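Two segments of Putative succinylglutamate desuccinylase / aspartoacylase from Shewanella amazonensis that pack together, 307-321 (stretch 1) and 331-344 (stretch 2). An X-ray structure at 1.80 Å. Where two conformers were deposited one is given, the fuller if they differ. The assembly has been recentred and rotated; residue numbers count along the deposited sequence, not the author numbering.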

# COMPACT_ATOMS: atom_id res chain seq x y z
N VAL C 307 28.09 1.37 4.26
CA VAL C 307 27.71 1.11 5.63
C VAL C 307 28.83 0.41 6.44
O VAL C 307 29.51 -0.45 5.92
N GLY C 308 29.04 0.87 7.65
CA GLY C 308 30.08 0.32 8.53
C GLY C 308 31.48 0.81 8.28
O GLY C 308 32.41 0.29 8.91
N VAL C 309 31.65 1.75 7.34
CA VAL C 309 32.97 2.31 6.97
C VAL C 309 33.02 3.77 7.45
O VAL C 309 32.23 4.61 7.01
N PRO C 310 33.92 4.08 8.40
CA PRO C 310 34.01 5.45 8.88
C PRO C 310 34.31 6.44 7.79
O PRO C 310 34.99 6.10 6.81
N MSE C 311 33.78 7.64 7.94
CA MSE C 311 34.04 8.69 6.96
C MSE C 311 34.14 10.00 7.67
O MSE C 311 33.92 10.13 8.90
N LYS C 312 34.58 10.98 6.89
CA LYS C 312 34.79 12.29 7.44
C LYS C 312 33.76 13.23 6.89
O LYS C 312 33.12 12.95 5.88
N ALA C 313 33.60 14.42 7.46
CA ALA C 313 32.64 15.40 6.92
C ALA C 313 32.88 15.82 5.46
O ALA C 313 31.97 16.23 4.75
N THR C 314 34.13 15.71 5.02
CA THR C 314 34.53 16.16 3.71
C THR C 314 34.30 15.10 2.66
O THR C 314 34.51 15.33 1.46
N ASP C 315 33.87 13.93 3.12
CA ASP C 315 33.61 12.83 2.21
C ASP C 315 32.18 12.90 1.66
O ASP C 315 31.24 13.26 2.37
N PRO C 316 32.02 12.56 0.38
CA PRO C 316 30.76 12.39 -0.33
C PRO C 316 29.91 11.25 0.24
O PRO C 316 30.37 10.11 0.35
N LEU C 317 28.67 11.57 0.58
CA LEU C 317 27.74 10.62 1.10
C LEU C 317 26.92 10.01 -0.06
O LEU C 317 26.77 8.79 -0.12
N VAL C 318 26.38 10.86 -0.94
CA VAL C 318 25.63 10.41 -2.11
C VAL C 318 25.80 11.41 -3.27
O VAL C 318 26.12 12.58 -3.07
N ASN C 319 25.57 10.90 -4.46
CA ASN C 319 25.36 11.74 -5.62
C ASN C 319 23.84 11.85 -5.74
O ASN C 319 23.13 10.86 -5.61
N LEU C 320 23.38 13.07 -5.96
CA LEU C 320 21.96 13.39 -6.13
C LEU C 320 21.78 13.83 -7.60
O LEU C 320 22.28 14.87 -8.03
N LEU C 321 21.05 13.01 -8.35
CA LEU C 321 20.84 13.15 -9.78
C LEU C 321 19.43 13.67 -10.07
O LEU C 321 18.43 13.13 -9.59
N GLU C 331 21.87 19.57 -11.83
CA GLU C 331 21.63 18.27 -12.52
C GLU C 331 22.26 17.08 -11.77
O GLU C 331 21.74 15.93 -11.80
N LEU C 332 23.39 17.33 -11.12
CA LEU C 332 24.09 16.27 -10.35
C LEU C 332 24.90 16.97 -9.29
O LEU C 332 25.79 17.73 -9.63
N THR C 333 24.56 16.73 -8.03
CA THR C 333 25.27 17.35 -6.90
C THR C 333 25.71 16.29 -5.90
O THR C 333 25.23 15.15 -5.92
N VAL C 334 26.63 16.66 -5.02
CA VAL C 334 27.15 15.73 -4.00
C VAL C 334 26.64 16.22 -2.67
O VAL C 334 26.73 17.40 -2.36
N LEU C 335 26.02 15.32 -1.90
CA LEU C 335 25.61 15.64 -0.55
C LEU C 335 26.68 15.04 0.36
O LEU C 335 27.17 13.93 0.11
N ARG C 336 27.00 15.77 1.42
CA ARG C 336 28.03 15.38 2.37
C ARG C 336 27.55 15.36 3.79
O ARG C 336 26.61 16.05 4.15
N LEU C 337 28.12 14.47 4.61
CA LEU C 337 27.72 14.43 6.02
C LEU C 337 28.28 15.66 6.72
O LEU C 337 29.37 16.13 6.40
N PRO C 338 27.50 16.19 7.66
CA PRO C 338 27.86 17.37 8.43
C PRO C 338 28.96 17.15 9.44
O PRO C 338 29.61 18.10 9.86
N GLU C 339 29.16 15.90 9.84
CA GLU C 339 30.14 15.59 10.86
C GLU C 339 30.77 14.24 10.56
O GLU C 339 30.15 13.41 9.90
N ASP C 340 31.99 14.04 11.05
CA ASP C 340 32.67 12.75 10.92
C ASP C 340 31.82 11.73 11.68
O ASP C 340 31.25 12.02 12.73
N GLY C 341 31.74 10.53 11.15
CA GLY C 341 30.98 9.48 11.78
C GLY C 341 31.04 8.23 10.97
O GLY C 341 31.81 8.14 9.98
N VAL C 342 30.25 7.25 11.40
CA VAL C 342 30.15 5.95 10.73
C VAL C 342 28.72 5.71 10.24
O VAL C 342 27.84 5.51 11.07
N PRO C 343 28.49 5.77 8.93
CA PRO C 343 27.17 5.45 8.39
C PRO C 343 26.85 3.99 8.70
O PRO C 343 27.69 3.10 8.42
N ILE C 344 25.72 3.75 9.37
CA ILE C 344 25.29 2.39 9.75
C ILE C 344 24.34 1.80 8.73
O ILE C 344 24.40 0.61 8.37

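Two leucine methyls meet unusually tightly: Leu 317 CD2 lies 3.0 Å from Leu 337 CD2, well inside normal methyl spacing, although Leu 337 was deposited in two conformers and one is given. Leu 317 (chi1 t, chi2 p) points toward the other stretch; Leu 337 (m, t) points sideways. In the antiparallel ladder, Val 318, Leu 320, Thr 333 and Leu 335 share one sheet face. There Val 318 (m) sets CG2 3.7 Å from CD1 of Leu 335 (m, t), and Leu 320 (t, p) brings CB within 4.3 Å of Leu 335 CG. A water joins the strands on this side, donating to Leu 320 O (2.9 Å) and accepting from Thr 333 OG1 (2.7 Å; chi1 p). On the other face, Leu 321 CD1 touches Leu 332 CD1 at 4.0 Å, both residues being t, p, while Asn 319 OD1 approaches Val 334 CG2 at 3.4 Å. Pro 316 CB packs 3.6 Å from Val 334 CG1. Beyond the ladder, Asp 340 (m) accepts a hydrogen bond at OD1 from Ala 313 N, 2.7 Å, tying the Lys 312 to Asp 315 turn to stretch 2. Selenomethionine Met 311 (p, t, m) rests CG 3.7 Å from CD of Pro 343, whose CA-to-CB bond points toward stretch 1.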

# COMPACT_ATOMS: atom_id res chain seq x y z
CB VAL C 307 26.41 0.33 5.73
CG1 VAL C 307 25.24 1.18 5.11
CG2 VAL C 307 26.54 -1.04 5.09
CB VAL C 309 33.22 2.22 5.47
CG1 VAL C 309 34.59 2.83 5.10
CG2 VAL C 309 33.10 0.81 4.99
CB PRO C 310 35.19 5.38 9.84
CG PRO C 310 35.16 3.96 10.34
CD PRO C 310 34.86 3.19 9.12
CB MSE C 311 33.00 8.70 5.81
CG MSE C 311 31.65 8.50 6.17
SE MSE C 311 30.34 8.45 4.65
CE MSE C 311 30.66 10.20 3.93
CB LYS C 312 36.21 12.79 7.12
CG LYS C 312 37.29 11.89 7.67
CD LYS C 312 38.66 12.56 7.68
CE LYS C 312 39.07 13.10 6.29
NZ LYS C 312 40.48 13.62 6.25
CB ALA C 313 32.63 16.64 7.79
CB THR C 314 36.02 16.51 3.74
OG1 THR C 314 36.73 15.40 4.28
CG2 THR C 314 36.24 17.70 4.63
CB ASP C 315 33.79 11.46 2.90
CG ASP C 315 35.23 11.18 3.33
OD1 ASP C 315 36.16 11.75 2.70
OD2 ASP C 315 35.42 10.36 4.26
CB PRO C 316 31.20 12.03 -1.74
CG PRO C 316 32.52 12.55 -1.86
CD PRO C 316 33.15 12.30 -0.52
CB LEU C 317 26.85 11.31 2.11
CG LEU C 317 26.02 10.47 3.02
CD1 LEU C 317 26.94 9.60 3.89
CD2 LEU C 317 25.12 11.41 3.86
CB VAL C 318 24.06 10.28 -1.89
CG1 VAL C 318 23.68 9.54 -0.58
CG2 VAL C 318 23.32 11.64 -1.97
CB ASN C 319 25.93 11.16 -6.87
CG ASN C 319 27.43 11.30 -6.91
OD1 ASN C 319 27.96 12.31 -6.47
ND2 ASN C 319 28.10 10.27 -7.38
CB LEU C 320 21.53 14.46 -5.14
CG LEU C 320 20.03 14.78 -5.09
CD1 LEU C 320 19.26 13.58 -4.54
CD2 LEU C 320 19.74 16.06 -4.31
CB LEU C 321 21.04 11.79 -10.46
CG LEU C 321 20.85 11.71 -11.98
CD1 LEU C 321 21.97 12.52 -12.72
CD2 LEU C 321 20.77 10.22 -12.43
CB GLU C 331 22.13 18.33 -13.98
CG GLU C 331 23.63 18.41 -14.11
CD GLU C 331 24.12 18.73 -15.51
OE1 GLU C 331 23.33 18.94 -16.46
OE2 GLU C 331 25.35 18.79 -15.64
CB LEU C 332 25.01 15.44 -11.24
CG LEU C 332 25.82 14.30 -10.61
CD1 LEU C 332 24.92 13.19 -10.11
CD2 LEU C 332 26.80 13.71 -11.61
CB THR C 333 24.39 18.44 -6.25
OG1 THR C 333 23.16 17.89 -5.80
CG2 THR C 333 24.04 19.52 -7.30
CB VAL C 334 28.69 15.71 -3.95
CG1 VAL C 334 29.18 14.78 -2.89
CG2 VAL C 334 29.22 15.29 -5.29
CB LEU C 335 24.25 15.05 -0.21
CG LEU C 335 23.10 15.32 -1.19
CD1 LEU C 335 21.83 14.77 -0.60
CD2 LEU C 335 22.98 16.81 -1.48
CB ARG C 336 29.20 16.36 2.29
CG ARG C 336 29.83 16.43 0.93
CD ARG C 336 30.77 17.63 0.77
NE ARG C 336 31.10 17.81 -0.64
CZ ARG C 336 31.95 17.04 -1.30
NH1 ARG C 336 32.56 16.04 -0.69
NH2 ARG C 336 32.18 17.24 -2.58
CB LEU C 337 28.20 13.20 6.79
CG LEU C 337 27.43 11.88 6.75
CD1 LEU C 337 27.79 11.18 8.04
CD2 LEU C 337 25.93 12.02 6.66
CB PRO C 338 26.57 17.69 9.19
CG PRO C 338 25.52 16.97 8.45
CD PRO C 338 26.15 15.74 7.99
CB GLU C 339 29.43 15.57 12.22
CG GLU C 339 30.34 15.40 13.42
CD GLU C 339 29.61 15.43 14.73
OE1 GLU C 339 28.37 15.60 14.74
OE2 GLU C 339 30.27 15.30 15.77
CB ASP C 340 34.03 12.76 11.60
CG ASP C 340 35.04 13.71 10.94
OD1 ASP C 340 34.76 14.36 9.90
OD2 ASP C 340 36.13 13.79 11.54
CB VAL C 342 30.51 4.77 11.68
CG1 VAL C 342 30.45 3.46 10.90
CG2 VAL C 342 31.94 4.92 12.23
CB PRO C 343 27.33 5.71 6.88
CG PRO C 343 28.74 5.65 6.64
CD PRO C 343 29.44 6.14 7.87
CB ILE C 344 24.63 2.41 11.18
CG1 ILE C 344 25.64 2.86 12.24
CG2 ILE C 344 24.01 1.07 11.53
CD1 ILE C 344 26.97 2.04 12.25
O HOH W 1 21.22 17.51 -7.69